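BH2621 protein (Bacillus halodurans, PDB 2QML) is probably a GNAT-superfamily N-acyltransferase, related to the mycobactin synthase that moves fatty acyl chains from a carrier protein onto a lysine amine in siderophore biosynthesis. Local coordinates at residues Ala9-Phe14 and Met131-Gln136; Ser23-His26 and Asp30-Asp33; Ser37-Glu42 and Pro46-Asn51; Gln62-Leu65 and Thr71-Val74; Tyr88-Lys91 and Ile95-Tyr98. All blocks are in the same frame, centred on the assembly; numbering follows the deposited sequence. Where two conformers were deposited one is given.

Contact 1. Residues Ala9-Phe14 and Met131-Gln136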
# COMPACT_ATOMS: atom_id res chain seq x y z
N ALA A 9 3.47 -5.43 -11.80
CA ALA A 9 3.23 -4.73 -13.05
C ALA A 9 2.26 -3.57 -12.94
O ALA A 9 1.29 -3.62 -12.17
CB ALA A 9 2.67 -5.71 -14.10
N PRO A 10 2.44 -2.56 -13.80
CA PRO A 10 1.44 -1.49 -13.89
C PRO A 10 0.11 -2.02 -14.42
O PRO A 10 0.08 -3.04 -15.14
CB PRO A 10 2.07 -0.50 -14.89
CG PRO A 10 2.85 -1.33 -15.75
CD PRO A 10 3.48 -2.37 -14.82
N PHE A 11 -0.97 -1.34 -14.03
CA PHE A 11 -2.29 -1.76 -14.43
C PHE A 11 -3.27 -0.61 -14.41
O PHE A 11 -3.02 0.42 -13.80
CB PHE A 11 -2.79 -2.93 -13.55
CG PHE A 11 -2.92 -2.60 -12.10
CD1 PHE A 11 -1.86 -2.75 -11.23
CD2 PHE A 11 -4.13 -2.11 -11.60
CE1 PHE A 11 -2.03 -2.45 -9.84
CE2 PHE A 11 -4.28 -1.81 -10.25
CZ PHE A 11 -3.26 -1.97 -9.40
N GLU A 12 -4.35 -0.77 -15.14
CA GLU A 12 -5.44 0.19 -15.18
C GLU A 12 -6.76 -0.57 -15.16
O GLU A 12 -7.00 -1.48 -15.97
CB GLU A 12 -5.34 1.13 -16.36
CG GLU A 12 -6.58 2.04 -16.47
CD GLU A 12 -6.58 2.97 -17.63
OE1 GLU A 12 -5.55 3.07 -18.35
OE2 GLU A 12 -7.67 3.57 -17.87
N VAL A 13 -7.65 -0.18 -14.24
CA VAL A 13 -8.97 -0.81 -14.14
C VAL A 13 -10.04 0.24 -13.99
O VAL A 13 -9.79 1.37 -13.56
CB VAL A 13 -9.06 -1.82 -12.97
CG1 VAL A 13 -8.02 -2.94 -13.15
CG2 VAL A 13 -8.92 -1.10 -11.57
N PHE A 14 -11.25 -0.12 -14.37
CA PHE A 14 -12.41 0.69 -14.08
C PHE A 14 -12.99 0.19 -12.77
O PHE A 14 -12.98 -1.02 -12.51
CB PHE A 14 -13.46 0.57 -15.16
CG PHE A 14 -14.58 1.54 -14.98
CD1 PHE A 14 -14.39 2.88 -15.21
CD2 PHE A 14 -15.84 1.11 -14.61
CE1 PHE A 14 -15.41 3.76 -15.06
CE2 PHE A 14 -16.90 1.99 -14.48
CZ PHE A 14 -16.68 3.33 -14.70
N MSE A 131 -4.34 -4.93 -4.27
CA MSE A 131 -4.32 -6.25 -3.62
C MSE A 131 -4.65 -7.36 -4.61
O MSE A 131 -3.98 -8.39 -4.64
CB MSE A 131 -5.29 -6.31 -2.45
CG MSE A 131 -4.83 -5.50 -1.27
SE MSE A 131 -6.16 -5.55 0.15
CE MSE A 131 -5.90 -7.45 0.62
N GLN A 132 -5.68 -7.14 -5.42
CA GLN A 132 -6.07 -8.11 -6.41
C GLN A 132 -4.90 -8.42 -7.35
O GLN A 132 -4.60 -9.58 -7.63
CB GLN A 132 -7.32 -7.61 -7.18
CG GLN A 132 -7.91 -8.62 -8.14
CD GLN A 132 -8.37 -9.88 -7.44
OE1 GLN A 132 -7.58 -10.70 -6.93
NE2 GLN A 132 -9.69 -10.04 -7.39
N GLN A 133 -4.18 -7.40 -7.80
CA GLN A 133 -3.08 -7.65 -8.74
C GLN A 133 -1.84 -8.29 -8.06
O GLN A 133 -1.09 -9.03 -8.67
CB GLN A 133 -2.72 -6.37 -9.52
CG GLN A 133 -3.91 -5.61 -10.21
CD GLN A 133 -5.14 -6.49 -10.65
OE1 GLN A 133 -5.03 -7.57 -11.28
NE2 GLN A 133 -6.31 -5.97 -10.32
N LYS A 134 -1.63 -8.03 -6.78
CA LYS A 134 -0.61 -8.71 -6.02
C LYS A 134 -0.97 -10.18 -5.82
O LYS A 134 -0.09 -11.05 -5.90
CB LYS A 134 -0.39 -8.02 -4.70
CG LYS A 134 0.37 -6.67 -4.79
CD LYS A 134 0.27 -5.79 -3.54
CE LYS A 134 0.86 -6.42 -2.32
NZ LYS A 134 2.27 -6.67 -2.43
N PHE A 135 -2.24 -10.47 -5.56
CA PHE A 135 -2.70 -11.86 -5.35
C PHE A 135 -2.68 -12.71 -6.62
O PHE A 135 -2.85 -13.94 -6.54
CB PHE A 135 -4.10 -11.89 -4.73
CG PHE A 135 -4.12 -11.83 -3.21
CD1 PHE A 135 -3.42 -12.76 -2.45
CD2 PHE A 135 -4.93 -10.92 -2.56
CE1 PHE A 135 -3.49 -12.74 -1.07
CE2 PHE A 135 -5.01 -10.89 -1.17
CZ PHE A 135 -4.31 -11.84 -0.45
N GLN A 136 -2.42 -12.11 -7.79
CA GLN A 136 -2.32 -12.93 -8.98
C GLN A 136 -0.99 -13.68 -9.06
O GLN A 136 -0.83 -14.52 -9.95
CB GLN A 136 -2.57 -12.12 -10.26
CG GLN A 136 -3.86 -11.43 -10.25
CD GLN A 136 -5.03 -12.33 -9.95
OE1 GLN A 136 -5.26 -13.32 -10.60
NE2 GLN A 136 -5.74 -12.00 -8.89
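Gln133, on helix 123-135, lays its aliphatic chain over the ring of Phe11 on strand 11-15, and these two residues account for most of the surface buried here. In one of the two conformers modelled for Gln133, CG stands over the middle of the ring, 3.5 Å from the Phe11 centroid and 4° off the ring normal, a CH-pi contact square on the face. Centred in this way, Gln133 CG is almost evenly spaced from the ring atoms, 3.7 Å from Phe11 CD1 and 3.8 Å from Phe11 CZ. Gln133 CB approaches one side of the ring, 4.0 Å from Phe11 CE1. The chain then bends at chi2 (-28°), and the amide ends up 53° from the ring plane with NE2 loosely near Val13, 4.5 Å from Val13 CG1. That NE2 also makes a weak hydrogen bond back to Ala129 O within the same helix. The aromatic ring is held from other quarters too, stacking on Phe24 of the next strand and touching Ala129 and Ile130. Joined this way are an outermost strand of the mixed sheet and the end of the long helix that follows strand 106-112, the helix-on-sheet layering of the GNAT fold.

Contact 2. Residues Ser23-His26 and Asp30-Asp33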
# COMPACT_ATOMS: atom_id res chain seq x y z
N SER A 23 -5.60 3.83 -12.05
CA SER A 23 -4.40 3.39 -12.74
C SER A 23 -3.16 3.53 -11.86
O SER A 23 -2.98 4.47 -11.09
CB SER A 23 -4.20 4.09 -14.05
OG SER A 23 -4.21 5.46 -13.93
N PHE A 24 -2.34 2.50 -11.99
CA PHE A 24 -1.12 2.35 -11.19
C PHE A 24 0.08 2.18 -12.10
O PHE A 24 0.08 1.33 -13.00
CB PHE A 24 -1.22 1.11 -10.32
CG PHE A 24 -2.14 1.25 -9.14
CD1 PHE A 24 -3.51 1.19 -9.32
CD2 PHE A 24 -1.65 1.34 -7.86
CE1 PHE A 24 -4.40 1.26 -8.22
CE2 PHE A 24 -2.52 1.44 -6.75
CZ PHE A 24 -3.88 1.41 -6.94
N ARG A 25 1.11 2.98 -11.88
CA ARG A 25 2.31 2.95 -12.67
C ARG A 25 3.51 2.92 -11.78
O ARG A 25 3.45 3.33 -10.63
CB ARG A 25 2.39 4.18 -13.59
CG ARG A 25 2.46 5.55 -12.91
CD ARG A 25 2.85 6.64 -13.84
NE ARG A 25 2.89 7.96 -13.20
CZ ARG A 25 3.93 8.41 -12.50
NH1 ARG A 25 4.95 7.63 -12.28
NH2 ARG A 25 3.90 9.62 -11.97
N HIS A 26 4.62 2.48 -12.34
CA HIS A 26 5.89 2.49 -11.64
C HIS A 26 6.32 3.92 -11.40
O HIS A 26 6.19 4.81 -12.25
CB HIS A 26 7.00 1.75 -12.39
CG HIS A 26 6.83 0.26 -12.40
ND1 HIS A 26 7.55 -0.55 -13.23
CD2 HIS A 26 5.92 -0.54 -11.79
CE1 HIS A 26 7.18 -1.81 -13.05
NE2 HIS A 26 6.20 -1.84 -12.17
N ASP A 30 11.42 11.14 -12.07
CA ASP A 30 10.65 12.33 -12.42
C ASP A 30 9.56 12.64 -11.41
O ASP A 30 9.00 13.72 -11.44
CB ASP A 30 9.98 12.20 -13.79
CG ASP A 30 10.97 12.16 -14.95
OD1 ASP A 30 12.12 12.68 -14.82
OD2 ASP A 30 10.55 11.59 -16.00
N ASP A 31 9.25 11.69 -10.54
CA ASP A 31 8.22 11.87 -9.55
C ASP A 31 8.73 12.42 -8.24
O ASP A 31 7.92 12.64 -7.36
CB ASP A 31 7.58 10.53 -9.23
CG ASP A 31 6.94 9.89 -10.44
OD1 ASP A 31 6.43 10.63 -11.30
OD2 ASP A 31 6.96 8.65 -10.48
N VAL A 32 10.02 12.73 -8.17
CA VAL A 32 10.61 13.08 -6.88
C VAL A 32 10.01 14.33 -6.26
O VAL A 32 9.81 14.33 -5.04
CB VAL A 32 12.17 13.15 -6.95
CG1 VAL A 32 12.66 14.31 -7.76
CG2 VAL A 32 12.74 13.19 -5.49
N ASP A 33 9.77 15.38 -7.03
CA ASP A 33 9.20 16.60 -6.44
C ASP A 33 7.78 16.36 -5.89
O ASP A 33 7.42 16.86 -4.82
CB ASP A 33 9.22 17.75 -7.45
CG ASP A 33 10.62 18.06 -7.97
OD1 ASP A 33 11.53 18.32 -7.19
OD2 ASP A 33 10.82 18.02 -9.18
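Arg25 and Asp31 meet in a two-nitrogen, end-on salt bridge that spans the short connection between strand 20-26 and helix 32-38, near the start of the GNAT fold. The tight part is confined to the charged groups, which approach from opposite directions. Arg25 NH1 donates to Asp31 OD2 over 2.9 Å along a nearly straight bond (169°), from the syn side of the carboxylate and close to the guanidinium plane. Arg25 NH2 takes the other oxygen, Asp31 OD1, at 2.8 Å, but from 43° out of the carboxylate plane. The bridge is thus twisted, with the two flat groups 38° apart. The arginine chain is extended from CG to NE, which carries the guanidinium across from the strand. Asp31 is the buried partner, and its OD2 also accepts from Thr28 N, so the carboxylate ties down the turn as well as the arginine. Around this grip the contact is loose: Arg25 keeps part of its surface accessible, the neighbouring Asp30 is exposed, and His26 O stays 4.3 Å from Asp31 OD2. His26 turns its ring elsewhere, NE2 bonding to Leu8 O. Its carbonyl nevertheless steadies the arginine, receiving a bent hydrogen bond of 3.1 Å from Arg25 NH1 to His26 O.

Contact 3. Residues Ser37-Glu42 and Pro46-Asn51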
# COMPACT_ATOMS: atom_id res chain seq x y z
N SER A 37 6.64 16.40 -1.90
CA SER A 37 5.51 17.21 -1.41
C SER A 37 4.54 16.34 -0.58
O SER A 37 4.10 16.73 0.53
CB SER A 37 4.79 17.86 -2.58
OG SER A 37 3.74 18.64 -2.10
N TRP A 38 4.22 15.16 -1.06
CA TRP A 38 3.34 14.26 -0.30
C TRP A 38 3.91 13.87 1.05
O TRP A 38 3.17 13.80 2.05
CB TRP A 38 2.99 12.97 -1.08
CG TRP A 38 2.29 13.21 -2.38
CD1 TRP A 38 1.75 14.35 -2.81
CD2 TRP A 38 1.94 12.22 -3.36
NE1 TRP A 38 1.15 14.19 -4.05
CE2 TRP A 38 1.24 12.89 -4.40
CE3 TRP A 38 2.15 10.86 -3.47
CZ2 TRP A 38 0.77 12.23 -5.53
CZ3 TRP A 38 1.69 10.22 -4.61
CH2 TRP A 38 1.03 10.90 -5.61
N MSE A 39 5.24 13.64 1.10
CA MSE A 39 5.95 13.32 2.32
C MSE A 39 5.99 14.45 3.35
O MSE A 39 6.35 14.20 4.49
CB MSE A 39 7.39 12.87 2.01
CG MSE A 39 7.45 11.52 1.34
SE MSE A 39 6.34 10.08 2.15
CE MSE A 39 6.97 8.55 1.08
N HIS A 40 5.65 15.65 2.92
CA HIS A 40 5.55 16.79 3.80
C HIS A 40 4.09 17.07 4.23
O HIS A 40 3.81 18.02 4.94
CB HIS A 40 6.24 18.02 3.18
CG HIS A 40 7.73 17.97 3.30
ND1 HIS A 40 8.42 18.64 4.29
CD2 HIS A 40 8.67 17.28 2.60
CE1 HIS A 40 9.71 18.39 4.18
NE2 HIS A 40 9.89 17.55 3.19
N GLU A 41 3.14 16.24 3.82
CA GLU A 41 1.76 16.44 4.26
C GLU A 41 1.62 16.05 5.72
O GLU A 41 2.14 14.99 6.15
CB GLU A 41 0.80 15.61 3.40
CG GLU A 41 0.69 16.10 1.96
CD GLU A 41 -0.12 17.36 1.80
OE1 GLU A 41 -0.89 17.73 2.73
OE2 GLU A 41 0.03 17.99 0.75
N GLU A 42 0.83 16.81 6.47
CA GLU A 42 0.66 16.58 7.91
C GLU A 42 0.07 15.23 8.22
O GLU A 42 0.42 14.64 9.24
CB GLU A 42 -0.15 17.70 8.59
CG GLU A 42 0.58 19.05 8.71
CD GLU A 42 1.92 18.98 9.45
OE1 GLU A 42 2.03 18.25 10.47
OE2 GLU A 42 2.87 19.66 9.01
N PRO A 46 3.58 11.67 10.37
CA PRO A 46 3.74 10.80 11.56
C PRO A 46 3.99 9.34 11.29
O PRO A 46 4.60 8.68 12.13
CB PRO A 46 2.39 10.94 12.28
CG PRO A 46 1.72 12.07 11.69
CD PRO A 46 2.24 12.27 10.31
N TYR A 47 3.55 8.85 10.14
CA TYR A 47 3.64 7.46 9.79
C TYR A 47 4.80 7.11 8.86
O TYR A 47 5.27 5.99 8.85
CB TYR A 47 2.30 7.05 9.15
CG TYR A 47 1.12 7.31 10.10
CD1 TYR A 47 1.13 6.75 11.37
CD2 TYR A 47 0.09 8.14 9.78
CE1 TYR A 47 0.09 6.98 12.28
CE2 TYR A 47 -0.96 8.40 10.70
CZ TYR A 47 -0.95 7.79 11.93
OH TYR A 47 -1.92 8.01 12.88
N TRP A 48 5.27 8.07 8.09
CA TRP A 48 6.34 7.87 7.11
C TRP A 48 7.67 8.50 7.50
O TRP A 48 8.72 7.95 7.15
CB TRP A 48 5.87 8.34 5.73
CG TRP A 48 4.91 7.35 5.10
CD1 TRP A 48 3.56 7.24 5.30
CD2 TRP A 48 5.26 6.32 4.18
NE1 TRP A 48 3.07 6.18 4.59
CE2 TRP A 48 4.10 5.62 3.87
CE3 TRP A 48 6.45 5.94 3.59
CZ2 TRP A 48 4.10 4.57 2.98
CZ3 TRP A 48 6.44 4.92 2.71
CH2 TRP A 48 5.27 4.25 2.43
N LYS A 49 7.62 9.63 8.21
CA LYS A 49 8.81 10.28 8.74
C LYS A 49 9.82 10.62 7.64
O LYS A 49 11.03 10.43 7.81
CB LYS A 49 9.40 9.40 9.87
CG LYS A 49 8.35 9.03 10.97
CD LYS A 49 8.91 8.12 12.08
CE LYS A 49 7.87 7.89 13.20
NZ LYS A 49 6.80 6.92 12.83
N LEU A 50 9.31 11.05 6.49
CA LEU A 50 10.18 11.42 5.34
C LEU A 50 10.01 12.89 4.94
O LEU A 50 10.24 13.26 3.77
CB LEU A 50 9.98 10.44 4.17
CG LEU A 50 10.64 9.06 4.39
CD1 LEU A 50 10.01 8.12 3.32
CD2 LEU A 50 12.20 9.04 4.43
N ASN A 51 9.69 13.73 5.93
CA ASN A 51 9.63 15.17 5.75
C ASN A 51 11.08 15.66 5.90
O ASN A 51 11.48 16.23 6.88
CB ASN A 51 8.65 15.87 6.71
CG ASN A 51 8.85 15.48 8.16
OD1 ASN A 51 9.07 14.31 8.49
ND2 ASN A 51 8.71 16.48 9.06
O HOH W 1 6.70 11.62 5.48
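Met39, present as selenomethionine, has CG beside its backbone N and a sharp bend at chi2 (-47°), with CE then extended (chi3 -173°); this carries the chain alongside Leu50 and up to Trp48. Its methyl does most of the apolar touching, with Met39 CE 3.7 Å from Trp48 CE3 and 3.8 Å from Leu50 CD1. The selenium is a looser, oblique Met-aromatic partner, 4.8 Å from the centroid of the Trp48 five-membered ring and 40° off its normal. Nearer the backbone, Met39 CB packs 3.4 Å from Leu50 O. A second layer forms where His40 crosses Asn51: Asn51 CA stands over one face of the imidazole, 3.7 Å from the centroid and offset toward the rim, a CH-pi contact. The imidazole is fixed beyond the pair by the hydrogen bond of His40 NE2 to Ile52 O. A water also joins the backbones, donating to Met39 O at 2.8 Å and accepting from Leu50 N at 2.9 Å. The contact links the residues that follow helix 32-38 to helix 45-48 and the turn after it, the region that in many GNAT enzymes borders the acceptor site, which may hold here too. The Trp48 side chain is about 4 Å from a bound glycerol, probably from the crystallisation liquor. With no direct hydrogen bond across the segments, cohesion rests on apolar and CH-pi packing, while the water satisfies a carbonyl and an amide that do not pair with each other.

Contact 4. Residues Gln62-Leu65 and Thr71-Val74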
# COMPACT_ATOMS: atom_id res chain seq x y z
N GLN A 62 15.92 7.12 -5.04
CA GLN A 62 16.83 6.38 -5.93
C GLN A 62 17.22 5.03 -5.37
O GLN A 62 17.17 4.03 -6.08
CB GLN A 62 18.04 7.27 -6.15
CG GLN A 62 18.99 6.86 -7.18
CD GLN A 62 19.96 7.98 -7.39
OE1 GLN A 62 20.66 8.39 -6.47
NE2 GLN A 62 19.98 8.50 -8.60
N THR A 63 17.52 4.97 -4.08
CA THR A 63 17.91 3.72 -3.45
C THR A 63 16.73 2.73 -3.50
O THR A 63 16.91 1.57 -3.85
CB THR A 63 18.35 3.99 -2.03
OG1 THR A 63 19.45 4.92 -2.05
CG2 THR A 63 18.82 2.70 -1.35
N PHE A 64 15.53 3.18 -3.18
CA PHE A 64 14.33 2.33 -3.18
C PHE A 64 13.98 1.87 -4.57
O PHE A 64 13.59 0.74 -4.73
CB PHE A 64 13.14 3.03 -2.52
CG PHE A 64 12.98 2.70 -1.06
CD1 PHE A 64 14.09 2.42 -0.28
CD2 PHE A 64 11.74 2.66 -0.44
CE1 PHE A 64 13.95 2.07 1.06
CE2 PHE A 64 11.62 2.30 0.89
CZ PHE A 64 12.74 2.02 1.64
N LEU A 65 14.20 2.71 -5.57
CA LEU A 65 13.93 2.31 -6.98
C LEU A 65 14.91 1.25 -7.46
O LEU A 65 14.55 0.45 -8.34
CB LEU A 65 13.95 3.52 -7.89
CG LEU A 65 12.76 4.49 -7.81
CD1 LEU A 65 13.00 5.75 -8.60
CD2 LEU A 65 11.39 3.84 -8.21
N THR A 71 8.47 -2.92 -5.29
CA THR A 71 7.97 -2.13 -6.41
C THR A 71 7.32 -0.89 -5.84
O THR A 71 6.49 -1.01 -4.93
CB THR A 71 6.92 -2.89 -7.25
OG1 THR A 71 7.50 -4.13 -7.65
CG2 THR A 71 6.48 -2.11 -8.49
N LEU A 72 7.73 0.28 -6.31
CA LEU A 72 7.12 1.57 -5.94
C LEU A 72 6.16 1.98 -7.02
O LEU A 72 6.55 2.03 -8.22
CB LEU A 72 8.17 2.67 -5.79
CG LEU A 72 8.91 2.69 -4.45
CD1 LEU A 72 9.54 1.34 -4.06
CD2 LEU A 72 9.98 3.79 -4.50
N MSE A 73 4.94 2.35 -6.62
CA MSE A 73 3.96 2.80 -7.59
C MSE A 73 3.20 4.04 -7.18
O MSE A 73 3.02 4.33 -5.97
CB MSE A 73 2.93 1.70 -7.86
CG MSE A 73 3.53 0.34 -8.12
SE MSE A 73 2.15 -0.94 -8.55
CE MSE A 73 2.17 -0.90 -10.47
N VAL A 74 2.72 4.74 -8.20
CA VAL A 74 1.85 5.87 -8.05
C VAL A 74 0.48 5.34 -8.44
O VAL A 74 0.38 4.70 -9.52
CB VAL A 74 2.23 7.01 -8.98
CG1 VAL A 74 1.06 8.03 -9.10
CG2 VAL A 74 3.51 7.65 -8.46
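Leu72, on strand 70-77, projects toward helix 54-65 and meets the last residues of that helix through CB and both methyls. At the base, Leu72 CB lies 4.2 Å from CD2 of Leu65, so that leucine already covers the root of the chain. CG then branches beside the backbone N (chi1 -81°), with chi2 at 52°, and the two methyls part company. Leu72 CD2 takes the closer contacts: it touches both helix residues, 3.8 Å from Phe64 CB and 4.0 Å from Leu65 CD2. The leucines cross at about a right angle, Leu65 offering CD2 alone. Leu72 CD1 turns to the backbone side of Phe64, 4.1 Å from Phe64 O, and also lies obliquely near the aromatic ring, 4.4 Å from Phe64 CD2.

This is one face of the sheet receiving a helix, in the part of the GNAT fold where helix 54-65 leads directly into strand 70-77 through a short connection. The next strand contributes to the same layer: Tyr84 and Glu86 of strand 80-89 touch Leu72, and Glu86 also meets Phe64. The Phe64 ring also meets that of His60 in the same helix, and Leu65 touches Met29 of a loop. Alternation along the strand sends Thr71 away from the helix, and Met73 packs instead against Phe24 and His26.

Contact 5. Residues Tyr88-Lys91 and Ile95-Tyr98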
# COMPACT_ATOMS: atom_id res chain seq x y z
N TYR A 88 5.97 -5.30 -1.61
CA TYR A 88 7.20 -6.01 -1.32
C TYR A 88 7.01 -7.48 -0.96
O TYR A 88 5.90 -7.90 -0.67
CB TYR A 88 7.97 -5.27 -0.20
CG TYR A 88 7.23 -5.22 1.14
CD1 TYR A 88 7.43 -6.22 2.06
CD2 TYR A 88 6.38 -4.16 1.48
CE1 TYR A 88 6.74 -6.21 3.29
CE2 TYR A 88 5.70 -4.15 2.72
CZ TYR A 88 5.92 -5.17 3.59
OH TYR A 88 5.28 -5.20 4.84
N TRP A 89 8.11 -8.23 -1.08
CA TRP A 89 8.19 -9.61 -0.64
C TRP A 89 8.57 -9.64 0.82
O TRP A 89 9.56 -9.02 1.25
CB TRP A 89 9.25 -10.40 -1.42
CG TRP A 89 8.94 -10.53 -2.88
CD1 TRP A 89 9.57 -9.87 -3.92
CD2 TRP A 89 7.93 -11.36 -3.49
NE1 TRP A 89 9.04 -10.27 -5.12
CE2 TRP A 89 8.03 -11.17 -4.89
CE3 TRP A 89 6.99 -12.27 -3.01
CZ2 TRP A 89 7.20 -11.82 -5.78
CZ3 TRP A 89 6.18 -12.92 -3.89
CH2 TRP A 89 6.29 -12.71 -5.27
N VAL A 90 7.76 -10.35 1.61
CA VAL A 90 8.02 -10.43 3.05
C VAL A 90 9.41 -11.01 3.30
O VAL A 90 10.13 -10.49 4.17
CB VAL A 90 6.96 -11.27 3.78
CG1 VAL A 90 7.44 -11.64 5.23
CG2 VAL A 90 5.62 -10.53 3.83
N LYS A 91 9.81 -12.05 2.54
CA LYS A 91 11.05 -12.76 2.80
C LYS A 91 12.26 -11.85 2.88
O LYS A 91 13.16 -12.10 3.66
CB LYS A 91 11.27 -13.85 1.73
CG LYS A 91 12.47 -14.78 2.00
CD LYS A 91 12.65 -15.73 0.80
CE LYS A 91 13.85 -16.65 1.00
NZ LYS A 91 13.96 -17.57 -0.16
N ILE A 95 9.80 -7.24 8.19
CA ILE A 95 8.63 -7.85 8.86
C ILE A 95 8.74 -9.39 8.94
O ILE A 95 8.10 -9.99 9.80
CB ILE A 95 7.30 -7.41 8.22
CG1 ILE A 95 6.09 -7.59 9.16
CG2 ILE A 95 7.06 -8.16 6.86
CD1 ILE A 95 6.18 -6.91 10.50
N ALA A 96 9.57 -10.02 8.09
CA ALA A 96 9.82 -11.47 8.12
C ALA A 96 10.29 -11.94 9.50
O ALA A 96 10.12 -13.08 9.85
CB ALA A 96 10.85 -11.89 7.05
N ASN A 97 10.96 -11.09 10.24
CA ASN A 97 11.45 -11.43 11.57
C ASN A 97 10.39 -11.56 12.65
O ASN A 97 10.68 -12.03 13.74
CB ASN A 97 12.43 -10.36 12.03
CG ASN A 97 13.61 -10.24 11.13
OD1 ASN A 97 14.33 -11.20 10.91
ND2 ASN A 97 13.79 -9.08 10.54
N TYR A 98 9.16 -11.16 12.37
CA TYR A 98 8.11 -11.08 13.39
C TYR A 98 7.03 -12.13 13.36
O TYR A 98 6.19 -12.17 14.26
CB TYR A 98 7.48 -9.68 13.29
CG TYR A 98 8.43 -8.58 13.67
CD1 TYR A 98 9.34 -8.08 12.76
CD2 TYR A 98 8.45 -8.06 14.95
CE1 TYR A 98 10.23 -7.10 13.10
CE2 TYR A 98 9.33 -7.07 15.30
CZ TYR A 98 10.22 -6.60 14.37
OH TYR A 98 11.09 -5.60 14.68
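An apolar, largely buried contact closes the chain back on itself just after strand 80-89, where Tyr88 and Val90 pack against Ile95 and Ala96 of a 3-10 turn in the long connection to strand 106-112. Val90 is the middle piece. Its CG1 sits 3.9 Å from Ile95 CG2 and, on the other residue, 3.7 Å from Ala96 CA, bridging the two successive residues of the turn. Ala96 CB in its turn fits snugly against the backbone, 3.3 Å from Val90 O. Ile95 reaches back with its CG2 branch: CG1 lies opposite the backbone N (chi1 -159°), which leaves CG2 between N and the carbonyl carbon. Besides Val90, this methyl meets Tyr88 at the ring edge, near the ring plane, 4.1 Å from Tyr88 CE1 and 4.0 Å from Tyr88 OH; the two side chains cross at about a right angle. The other branch of Ile95 leads away from this contact, and the residue also touches Val169 of strand 164-170. The turn is pinned by Tyr98 N bonding to Ile95 O at 3.0 Å. Nearby, Asp93 OD2 accepts from Ile95 N, while Tyr88 stacks on His109 and its side chain lies about 5 Å from a bound glycerol. At the outer end Lys91 points away, its NZ in a salt bridge with Glu103. No hydrogen bond crosses between the segments, so methyl packing against side chains, a ring edge and the Val90 carbonyl holds them together, and the charged group of Lys91 is paired outside the apolar contact.

Overall arrangement
Contacts 1, 2, 4 and 5 all reach the one mixed sheet, and contacts 2 to 5 are nested in the chain loop closed by contact 1. Strands carry the coupling: Phe11 O lies 2.8 Å from Phe24 N, joining contacts 1 and 2, and Arg25 O lies 2.9 Å from Val74 N, joining contacts 2 and 4, whose centres are only 9 Å apart. Contact 3 shares helix 32-38 with contact 2, yet sits across the chain's centre from contact 1, their centres 26 Å apart. Contacts 3 and 5 do not touch, their nearest atoms about 8 Å apart. Glycerol lies near Trp48, Thr71 and Tyr88 of contacts 3, 4 and 5.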